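Local coordinates for actin-related protein 8 (Homo sapiens, PDB 4FO0) that binds ATP but hydrolyses it only slowly, does not polymerise, and serves as an actin-related component of the INO80 chromatin-remodelling complex, at residues G167-L170 / T171-L174; G351-K354 / L355-P358; W571-Q574 / R575-Q578; L66-P69 / E70-E73. All coordinates share one frame; numbering follows the deposited sequence.

Overall arrangement
The four contacts are local turns at or near the starts of four helices. Interactions 1 and 3, whose nearest atoms are about 10 Å apart, lie on one side of the molecule, and both rest side chains on helix 211-225: Leu170 and Leu174 near its beginning, Gln574 and Trp577 further along. Interactions 2 and 4 share helix 71-88 instead; residues 66-73 lead into it, while Leu355 and Gln356 pack against it further on. Their nearest atoms are about 13 Å apart. Interactions 2 and 3 are the most widely separated, with centres about 51 Å apart. Bound ATP is about 8 Å from the Pro358 side chain and 13 Å from that of Val173.

Interaction 1 of 4, residues G167-L170 / T171-L174; sequences GGSL and TAVL
A side-chain cap joins Ser169 to Ala172 at the start of helix 170-187, just after the loop that follows strand 159-160. Ser169 OG accepts from Ala172 N at 2.9 Å, with an N-H...O angle of 154°. The hydroxyl is placed by chi1 of 67°, which sets OG between the backbone N and the carbonyl carbon and turns it forward to the Ala172 amide. Serine suits this position because its short side chain supplies an acceptor for an amide that has no earlier turn to bind. The ordinary helical bonds begin at the same residue, with Val173 N donating to Ser169 O at 3.0 Å and Leu174 N to Leu170 O at 3.0 Å. Ala172 CB faces the incoming loop and comes within 3.5 Å of Gly167 CA; the positive phi of Gly167 (86°) is a conformation that glycine takes up readily. One turn apart, Leu170 CG and Leu174 CD1 meet at 4.0 Å, their side chains crossing at a slant, and the two leucines extend onto helix 211-225 around Gln212, His213, Glu216 and Leu217. The arrangement is a classic serine N-cap followed by an i, i+4 leucine pair, in what probably corresponds to subdomain 1 of the actin fold.

Interaction 2 of 4, residues G351-K354 / L355-P358; sequences GDEK and LQAP
The flat carboxamide of Gln356 folds back along the helix over Asp352: Asp352 CB lies over one face of the amide, 4.1 Å from Gln356 CD. At the oxygen end of the group, Gln356 OE1 comes within 3.1 Å of Glu353 N, but the angle is too poor for a hydrogen bond. The nitrogen end has a proper partner in Asp83 OD1, so the long amide of glutamine spans from its own helical turn to helix 71-88. CG stands beside the backbone N (chi1 -66°), and the extended chain beyond it carries the amide back toward Asp352. A second flat group, the Glu353 carboxylate, turns toward Gly351, whose N donates to Glu353 OE1 at 2.8 Å on the anti lone pair; glycine, with no side chain, allows that approach. The carbonyl of Asp352 takes two bonds, from Gln356 N at 2.8 Å, nearly straight at 171°, and from Leu355 N above the carbonyl plane. Ala357 N reaches Glu353 O at 3.3 Å, but Pro358 has no amide hydrogen, and its CD lies 3.4 Å from Lys354 O where the helix kinks. Asp352 also forms a salt bridge with Arg97. Following strand 343-350, this short helix puts Glu353, Gln356 and Ala357 against Leu290 of helix 280-293, while Leu355 and Gln356 meet Ile86 of helix 71-88.

Interaction 3 of 4, residues W571-Q574 / R575-Q578; sequences WIYQ and REWQ
From the extended Ile572 and Tyr573 the chain turns at Gln574 into a helix, whose first bonds run from Trp577 N to Tyr573 O at 3.0 Å and from Gln578 N to Gln574 O at 2.8 Å. Glu576 reaches back to the residue before the helix: its OE2 accepts from Tyr573 N at 2.9 Å in an almost straight bond of 173°, with the donor standing above the carboxylate plane. CG lies beside the backbone N of Glu576 (chi1 -45°), and the extended chain beyond it brings the carboxylate back over the strand end. The same OE2 lies at the edge of the Tyr573 ring, 3.8 Å from CD2, and the ring and carboxylate planes are 69° apart. Arg588 forms a salt bridge with OE2 and also donates to Trp571 O, so the carboxylate probably remains charged, which would favour the start of a helix. Glutamate suits this place because it is long enough to reach back three residues. On the inner side, Ile572 CG2 approaches Trp577 CE3 at 4.4 Å. The indole, with CG anti to the backbone N, extends onto Val218, Leu222 and Met223 of helix 211-225, and its NE1 bonds to Asn219. Tyr573 is the N-cap and Glu576 the third residue of the helix, giving the backbone-to-glutamate half of a capping box. The strand and helix probably correspond to the strand-to-helix junction near the C terminus of actin, in its subdomain 1.

Interaction 4 of 4, residues L66-P69 / E70-E73; sequences LNKP and ESNE
Ser71 folds back on Lys68 with its side chain as well as its backbone. Ser71 OG sits beside its own backbone N (chi1 -75°), which aims the hydroxyl at the preceding loop, where Lys68 N makes a weak bond to it at 3.1 Å. Its stronger partner is Gly368 O, so this small hydroxyl ties the helix start to another loop. In the backbone, Ser71 N donates to Lys68 O at 3.1 Å, from above the carbonyl plane. The next helical step is opened out: Lys68 O and Asn72 N are 4.5 Å apart, and water 1 fills the interval, donating to Lys68 O and accepting from Asn72 N at 2.7 Å. Glu70 is bent sharply at chi2 (92°), which swings its carboxylate back over the ring of Pro69; Glu70 OE1 comes 3.6 Å from Pro69 CD and 3.5 Å from Lys68 CB. The Lys68 chain, kinked at chi2, carries its ammonium away from this carboxylate. Proline, having no N-H to give, fits the entry to a helix, where amides lack an earlier turn to bond to. Leu66 O bonds to Arg75 a turn further on. Proline, the 68-to-71 backbone bond and the bridging water together form the entry to helix 71-88 of this actin-family fold.

Interaction 1 of 4, residues G167-L170 / T171-L174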
loop_
_atom_site.group_PDB
_atom_site.type_symbol
_atom_site.label_atom_id
_atom_site.label_comp_id
_atom_site.label_asym_id
_atom_site.label_seq_id
_atom_site.Cartn_x
_atom_site.Cartn_y
_atom_site.Cartn_z
ATOM N N GLY A 167 -19.926 0.535 11.477
ATOM C CA GLY A 167 -18.526 0.186 11.417
ATOM C C GLY A 167 -17.652 1.396 11.197
ATOM O O GLY A 167 -16.426 1.279 11.161
ATOM N N GLY A 168 -18.281 2.559 11.073
ATOM C CA GLY A 168 -17.570 3.777 10.723
ATOM C C GLY A 168 -17.168 4.691 11.866
ATOM O O GLY A 168 -16.421 5.647 11.663
ATOM N N SER A 169 -17.666 4.420 13.066
ATOM C CA SER A 169 -17.238 5.190 14.224
ATOM C C SER A 169 -15.814 4.827 14.611
ATOM O O SER A 169 -15.316 3.763 14.252
ATOM C CB SER A 169 -18.126 4.864 15.408
ATOM O OG SER A 169 -17.905 3.528 15.792
ATOM N N LEU A 170 -15.165 5.692 15.375
ATOM C CA LEU A 170 -13.858 5.355 15.910
ATOM C C LEU A 170 -13.912 4.048 16.719
ATOM O O LEU A 170 -13.039 3.193 16.582
ATOM C CB LEU A 170 -13.317 6.486 16.768
ATOM C CG LEU A 170 -11.929 6.247 17.362
ATOM C CD1 LEU A 170 -10.924 5.898 16.284
ATOM C CD2 LEU A 170 -11.509 7.496 18.053
ATOM N N THR A 171 -14.941 3.872 17.542
ATOM C CA THR A 171 -14.981 2.682 18.386
ATOM C C THR A 171 -15.163 1.408 17.583
ATOM O O THR A 171 -14.607 0.361 17.922
ATOM C CB THR A 171 -16.068 2.755 19.464
ATOM O OG1 THR A 171 -17.345 2.862 18.837
ATOM C CG2 THR A 171 -15.837 3.955 20.360
ATOM N N ALA A 172 -15.940 1.493 16.518
ATOM C CA ALA A 172 -16.177 0.319 15.705
ATOM C C ALA A 172 -14.895 -0.052 14.994
ATOM O O ALA A 172 -14.580 -1.231 14.867
ATOM C CB ALA A 172 -17.268 0.571 14.703
ATOM N N VAL A 173 -14.168 0.959 14.522
ATOM C CA VAL A 173 -12.932 0.721 13.787
ATOM C C VAL A 173 -11.926 0.022 14.697
ATOM O O VAL A 173 -11.259 -0.930 14.294
ATOM C CB VAL A 173 -12.292 2.027 13.274
ATOM C CG1 VAL A 173 -10.856 1.767 12.838
ATOM C CG2 VAL A 173 -13.102 2.615 12.146
ATOM N N LEU A 174 -11.828 0.502 15.931
ATOM C CA LEU A 174 -10.880 -0.051 16.882
ATOM C C LEU A 174 -11.243 -1.487 17.245
ATOM O O LEU A 174 -10.369 -2.329 17.418
ATOM C CB LEU A 174 -10.795 0.831 18.126
ATOM C CG LEU A 174 -9.966 2.095 17.911
ATOM C CD1 LEU A 174 -10.175 3.056 19.046
ATOM C CD2 LEU A 174 -8.509 1.727 17.813
#

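Interaction 2 of 4, residues G351-K354 / L355-P358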
loop_
_atom_site.group_PDB
_atom_site.type_symbol
_atom_site.label_atom_id
_atom_site.label_comp_id
_atom_site.label_asym_id
_atom_site.label_seq_id
_atom_site.Cartn_x
_atom_site.Cartn_y
_atom_site.Cartn_z
ATOM N N GLY A 351 -2.092 -2.789 -25.840
ATOM C CA GLY A 351 -1.043 -1.882 -26.268
ATOM C C GLY A 351 -0.460 -1.006 -25.175
ATOM O O GLY A 351 0.196 -1.470 -24.238
ATOM N N ASP A 352 -0.714 0.285 -25.293
ATOM C CA ASP A 352 -0.002 1.259 -24.486
ATOM C C ASP A 352 -0.624 1.390 -23.101
ATOM O O ASP A 352 0.033 1.789 -22.130
ATOM C CB ASP A 352 0.053 2.595 -25.227
ATOM C CG ASP A 352 0.734 2.477 -26.591
ATOM O OD1 ASP A 352 1.776 1.781 -26.696
ATOM O OD2 ASP A 352 0.209 3.067 -27.562
ATOM N N GLU A 353 -1.897 1.039 -23.005
ATOM C CA GLU A 353 -2.535 0.942 -21.706
ATOM C C GLU A 353 -1.604 0.305 -20.636
ATOM O O GLU A 353 -1.592 0.723 -19.481
ATOM C CB GLU A 353 -3.843 0.177 -21.849
ATOM C CG GLU A 353 -3.843 -0.778 -23.029
ATOM C CD GLU A 353 -4.285 -0.141 -24.338
ATOM O OE1 GLU A 353 -3.712 -0.503 -25.384
ATOM O OE2 GLU A 353 -5.219 0.696 -24.332
ATOM N N LYS A 354 -0.804 -0.678 -21.024
ATOM C CA LYS A 354 0.092 -1.330 -20.067
ATOM C C LYS A 354 1.124 -0.387 -19.486
ATOM O O LYS A 354 1.642 -0.641 -18.400
ATOM C CB LYS A 354 0.806 -2.531 -20.692
ATOM C CG LYS A 354 -0.111 -3.685 -21.057
ATOM C CD LYS A 354 0.676 -4.813 -21.674
ATOM C CE LYS A 354 1.158 -4.451 -23.059
ATOM N NZ LYS A 354 2.072 -5.511 -23.532
ATOM N N LEU A 355 1.434 0.682 -20.220
ATOM C CA LEU A 355 2.420 1.676 -19.787
ATOM C C LEU A 355 1.769 2.974 -19.306
ATOM O O LEU A 355 2.227 3.586 -18.364
ATOM C CB LEU A 355 3.402 1.981 -20.913
ATOM C CG LEU A 355 4.402 3.120 -20.690
ATOM C CD1 LEU A 355 5.439 2.776 -19.614
ATOM C CD2 LEU A 355 5.088 3.402 -21.999
ATOM N N GLN A 356 0.687 3.376 -19.955
ATOM C CA GLN A 356 -0.054 4.551 -19.537
ATOM C C GLN A 356 -0.482 4.497 -18.072
ATOM O O GLN A 356 -0.262 5.446 -17.319
ATOM C CB GLN A 356 -1.280 4.740 -20.423
ATOM C CG GLN A 356 -0.944 5.059 -21.868
ATOM C CD GLN A 356 -2.166 4.989 -22.754
ATOM O OE1 GLN A 356 -2.846 3.966 -22.805
ATOM N NE2 GLN A 356 -2.473 6.081 -23.426
ATOM N N ALA A 357 -1.096 3.387 -17.671
ATOM C CA ALA A 357 -1.704 3.290 -16.351
ATOM C C ALA A 357 -0.719 3.518 -15.189
ATOM O O ALA A 357 -0.988 4.309 -14.293
ATOM C CB ALA A 357 -2.410 1.962 -16.206
ATOM N N PRO A 358 0.415 2.808 -15.194
ATOM C CA PRO A 358 1.419 2.984 -14.134
ATOM C C PRO A 358 1.958 4.404 -14.120
ATOM O O PRO A 358 2.301 4.923 -13.061
ATOM C CB PRO A 358 2.548 2.025 -14.540
ATOM C CG PRO A 358 1.914 1.055 -15.465
ATOM C CD PRO A 358 0.761 1.735 -16.140
#

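Interaction 3 of 4, residues W571-Q574 / R575-Q578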
loop_
_atom_site.group_PDB
_atom_site.type_symbol
_atom_site.label_atom_id
_atom_site.label_comp_id
_atom_site.label_asym_id
_atom_site.label_seq_id
_atom_site.Cartn_x
_atom_site.Cartn_y
_atom_site.Cartn_z
ATOM N N TRP A 571 10.622 1.348 25.258
ATOM C CA TRP A 571 9.442 0.592 25.689
ATOM C C TRP A 571 8.528 1.361 26.625
ATOM O O TRP A 571 8.973 1.962 27.599
ATOM C CB TRP A 571 9.835 -0.743 26.327
ATOM C CG TRP A 571 10.592 -1.615 25.395
ATOM C CD1 TRP A 571 11.929 -1.850 25.404
ATOM C CD2 TRP A 571 10.061 -2.345 24.282
ATOM N NE1 TRP A 571 12.269 -2.698 24.374
ATOM C CE2 TRP A 571 11.139 -3.017 23.670
ATOM C CE3 TRP A 571 8.783 -2.497 23.745
ATOM C CZ2 TRP A 571 10.977 -3.826 22.547
ATOM C CZ3 TRP A 571 8.623 -3.305 22.634
ATOM C CH2 TRP A 571 9.712 -3.955 22.045
ATOM N N ILE A 572 7.241 1.340 26.314
ATOM C CA ILE A 572 6.244 1.864 27.222
ATOM C C ILE A 572 5.473 0.681 27.744
ATOM O O ILE A 572 4.969 -0.122 26.961
ATOM C CB ILE A 572 5.281 2.817 26.518
ATOM C CG1 ILE A 572 6.034 4.042 25.991
ATOM C CG2 ILE A 572 4.169 3.230 27.463
ATOM C CD1 ILE A 572 5.168 4.988 25.183
ATOM N N TYR A 573 5.383 0.568 29.066
ATOM C CA TYR A 573 4.781 -0.602 29.688
ATOM C C TYR A 573 3.378 -0.336 30.177
ATOM O O TYR A 573 2.990 0.812 30.397
ATOM C CB TYR A 573 5.676 -1.136 30.817
ATOM C CG TYR A 573 6.991 -1.675 30.295
ATOM C CD1 TYR A 573 7.081 -2.981 29.812
ATOM C CD2 TYR A 573 8.133 -0.867 30.239
ATOM C CE1 TYR A 573 8.282 -3.485 29.303
ATOM C CE2 TYR A 573 9.341 -1.361 29.732
ATOM C CZ TYR A 573 9.405 -2.674 29.268
ATOM O OH TYR A 573 10.583 -3.183 28.764
ATOM N N GLN A 574 2.621 -1.417 30.339
ATOM C CA GLN A 574 1.218 -1.334 30.719
ATOM C C GLN A 574 0.914 -0.362 31.845
ATOM O O GLN A 574 0.013 0.473 31.721
ATOM C CB GLN A 574 0.701 -2.699 31.123
ATOM C CG GLN A 574 0.396 -3.621 29.989
ATOM C CD GLN A 574 -0.646 -4.647 30.388
ATOM O OE1 GLN A 574 -1.584 -4.335 31.124
ATOM N NE2 GLN A 574 -0.484 -5.878 29.916
ATOM N N ARG A 575 1.639 -0.477 32.954
ATOM C CA ARG A 575 1.280 0.307 34.124
ATOM C C ARG A 575 1.604 1.783 33.961
ATOM O O ARG A 575 0.835 2.641 34.395
ATOM C CB ARG A 575 1.873 -0.264 35.411
ATOM C CG ARG A 575 0.980 0.009 36.624
ATOM C CD ARG A 575 1.375 -0.827 37.827
ATOM N NE ARG A 575 2.721 -0.507 38.297
ATOM C CZ ARG A 575 3.017 -0.175 39.548
ATOM N NH1 ARG A 575 2.062 -0.121 40.469
ATOM N NH2 ARG A 575 4.272 0.097 39.883
ATOM N N GLU A 576 2.723 2.084 33.313
ATOM C CA GLU A 576 3.024 3.475 32.982
ATOM C C GLU A 576 1.915 4.059 32.106
ATOM O O GLU A 576 1.573 5.238 32.206
ATOM C CB GLU A 576 4.370 3.589 32.274
ATOM C CG GLU A 576 5.480 2.768 32.925
ATOM C CD GLU A 576 6.731 2.663 32.054
ATOM O OE1 GLU A 576 7.848 2.644 32.612
ATOM O OE2 GLU A 576 6.603 2.593 30.812
ATOM N N TRP A 577 1.344 3.228 31.248
ATOM C CA TRP A 577 0.276 3.678 30.392
ATOM C C TRP A 577 -0.987 3.894 31.163
ATOM O O TRP A 577 -1.594 4.977 31.097
ATOM C CB TRP A 577 0.029 2.691 29.267
ATOM C CG TRP A 577 -1.002 3.198 28.303
ATOM C CD1 TRP A 577 -2.325 2.808 28.194
ATOM C CD2 TRP A 577 -0.831 4.245 27.297
ATOM N NE1 TRP A 577 -2.960 3.512 27.214
ATOM C CE2 TRP A 577 -2.122 4.389 26.635
ATOM C CE3 TRP A 577 0.223 5.038 26.886
ATOM C CZ2 TRP A 577 -2.322 5.291 25.614
ATOM C CZ3 TRP A 577 0.009 5.945 25.856
ATOM C CH2 TRP A 577 -1.236 6.068 25.237
ATOM N N GLN A 578 -1.410 2.874 31.896
ATOM C CA GLN A 578 -2.613 2.963 32.702
ATOM C C GLN A 578 -2.580 4.211 33.561
ATOM O O GLN A 578 -3.604 4.835 33.811
ATOM C CB GLN A 578 -2.736 1.731 33.591
ATOM C CG GLN A 578 -4.103 1.549 34.214
ATOM C CD GLN A 578 -4.361 0.114 34.621
ATOM O OE1 GLN A 578 -3.454 -0.715 34.620
ATOM N NE2 GLN A 578 -5.604 -0.186 34.970
#

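Interaction 4 of 4, residues L66-P69 / E70-E73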
loop_
_atom_site.group_PDB
_atom_site.type_symbol
_atom_site.label_atom_id
_atom_site.label_comp_id
_atom_site.label_asym_id
_atom_site.label_seq_id
_atom_site.Cartn_x
_atom_site.Cartn_y
_atom_site.Cartn_z
ATOM N N LEU A 66 -14.767 10.586 -8.201
ATOM C CA LEU A 66 -14.461 10.049 -9.525
ATOM C C LEU A 66 -15.471 10.472 -10.586
ATOM O O LEU A 66 -15.188 10.381 -11.781
ATOM C CB LEU A 66 -14.373 8.526 -9.497
ATOM C CG LEU A 66 -13.153 7.932 -8.809
ATOM C CD1 LEU A 66 -13.213 6.428 -8.940
ATOM C CD2 LEU A 66 -11.861 8.491 -9.401
ATOM N N ASN A 67 -16.650 10.919 -10.156
ATOM C CA ASN A 67 -17.709 11.268 -11.102
ATOM C C ASN A 67 -18.259 12.676 -10.965
ATOM O O ASN A 67 -19.431 12.913 -11.235
ATOM C CB ASN A 67 -18.855 10.258 -11.043
ATOM C CG ASN A 67 -18.444 8.887 -11.548
ATOM O OD1 ASN A 67 -18.095 8.723 -12.723
ATOM N ND2 ASN A 67 -18.481 7.890 -10.660
ATOM N N LYS A 68 -17.422 13.614 -10.545
ATOM C CA LYS A 68 -17.803 15.012 -10.618
ATOM C C LYS A 68 -17.937 15.402 -12.095
ATOM O O LYS A 68 -17.474 14.679 -12.975
ATOM C CB LYS A 68 -16.753 15.884 -9.934
ATOM C CG LYS A 68 -16.516 15.556 -8.491
ATOM C CD LYS A 68 -17.776 15.717 -7.680
ATOM C CE LYS A 68 -17.464 15.683 -6.192
ATOM N NZ LYS A 68 -18.613 16.156 -5.374
ATOM N N PRO A 69 -18.585 16.542 -12.372
ATOM C CA PRO A 69 -18.679 17.061 -13.743
ATOM C C PRO A 69 -17.316 17.209 -14.422
ATOM O O PRO A 69 -17.172 16.970 -15.626
ATOM C CB PRO A 69 -19.317 18.429 -13.539
ATOM C CG PRO A 69 -20.171 18.243 -12.315
ATOM C CD PRO A 69 -19.409 17.314 -11.424
ATOM N N GLU A 70 -16.308 17.583 -13.649
ATOM C CA GLU A 70 -14.980 17.807 -14.213
ATOM C C GLU A 70 -14.161 16.524 -14.346
ATOM O O GLU A 70 -13.137 16.516 -15.021
ATOM C CB GLU A 70 -14.209 18.831 -13.376
ATOM C CG GLU A 70 -14.968 20.137 -13.123
ATOM C CD GLU A 70 -15.789 20.136 -11.824
ATOM O OE1 GLU A 70 -16.324 19.076 -11.411
ATOM O OE2 GLU A 70 -15.900 21.218 -11.210
ATOM N N SER A 71 -14.613 15.441 -13.721
ATOM C CA SER A 71 -13.786 14.240 -13.611
ATOM C C SER A 71 -13.345 13.711 -14.951
ATOM O O SER A 71 -12.202 13.295 -15.119
ATOM C CB SER A 71 -14.499 13.135 -12.844
ATOM O OG SER A 71 -14.515 13.423 -11.462
ATOM N N ASN A 72 -14.252 13.722 -15.911
ATOM C CA ASN A 72 -13.949 13.119 -17.187
ATOM C C ASN A 72 -12.937 13.930 -17.980
ATOM O O ASN A 72 -11.989 13.374 -18.534
ATOM C CB ASN A 72 -15.217 12.889 -17.992
ATOM C CG ASN A 72 -15.060 11.768 -18.974
ATOM O OD1 ASN A 72 -15.355 10.614 -18.659
ATOM N ND2 ASN A 72 -14.555 12.085 -20.167
ATOM N N GLU A 73 -13.132 15.246 -18.020
ATOM C CA GLU A 73 -12.175 16.131 -18.670
ATOM C C GLU A 73 -10.789 16.055 -18.034
ATOM O O GLU A 73 -9.786 15.957 -18.739
ATOM C CB GLU A 73 -12.665 17.571 -18.643
ATOM C CG GLU A 73 -11.604 18.564 -19.077
ATOM C CD GLU A 73 -12.184 19.788 -19.764
ATOM O OE1 GLU A 73 -13.340 20.157 -19.444
ATOM O OE2 GLU A 73 -11.480 20.371 -20.629
HETATM O O HOH W 1 -16.907 13.728 -15.238
#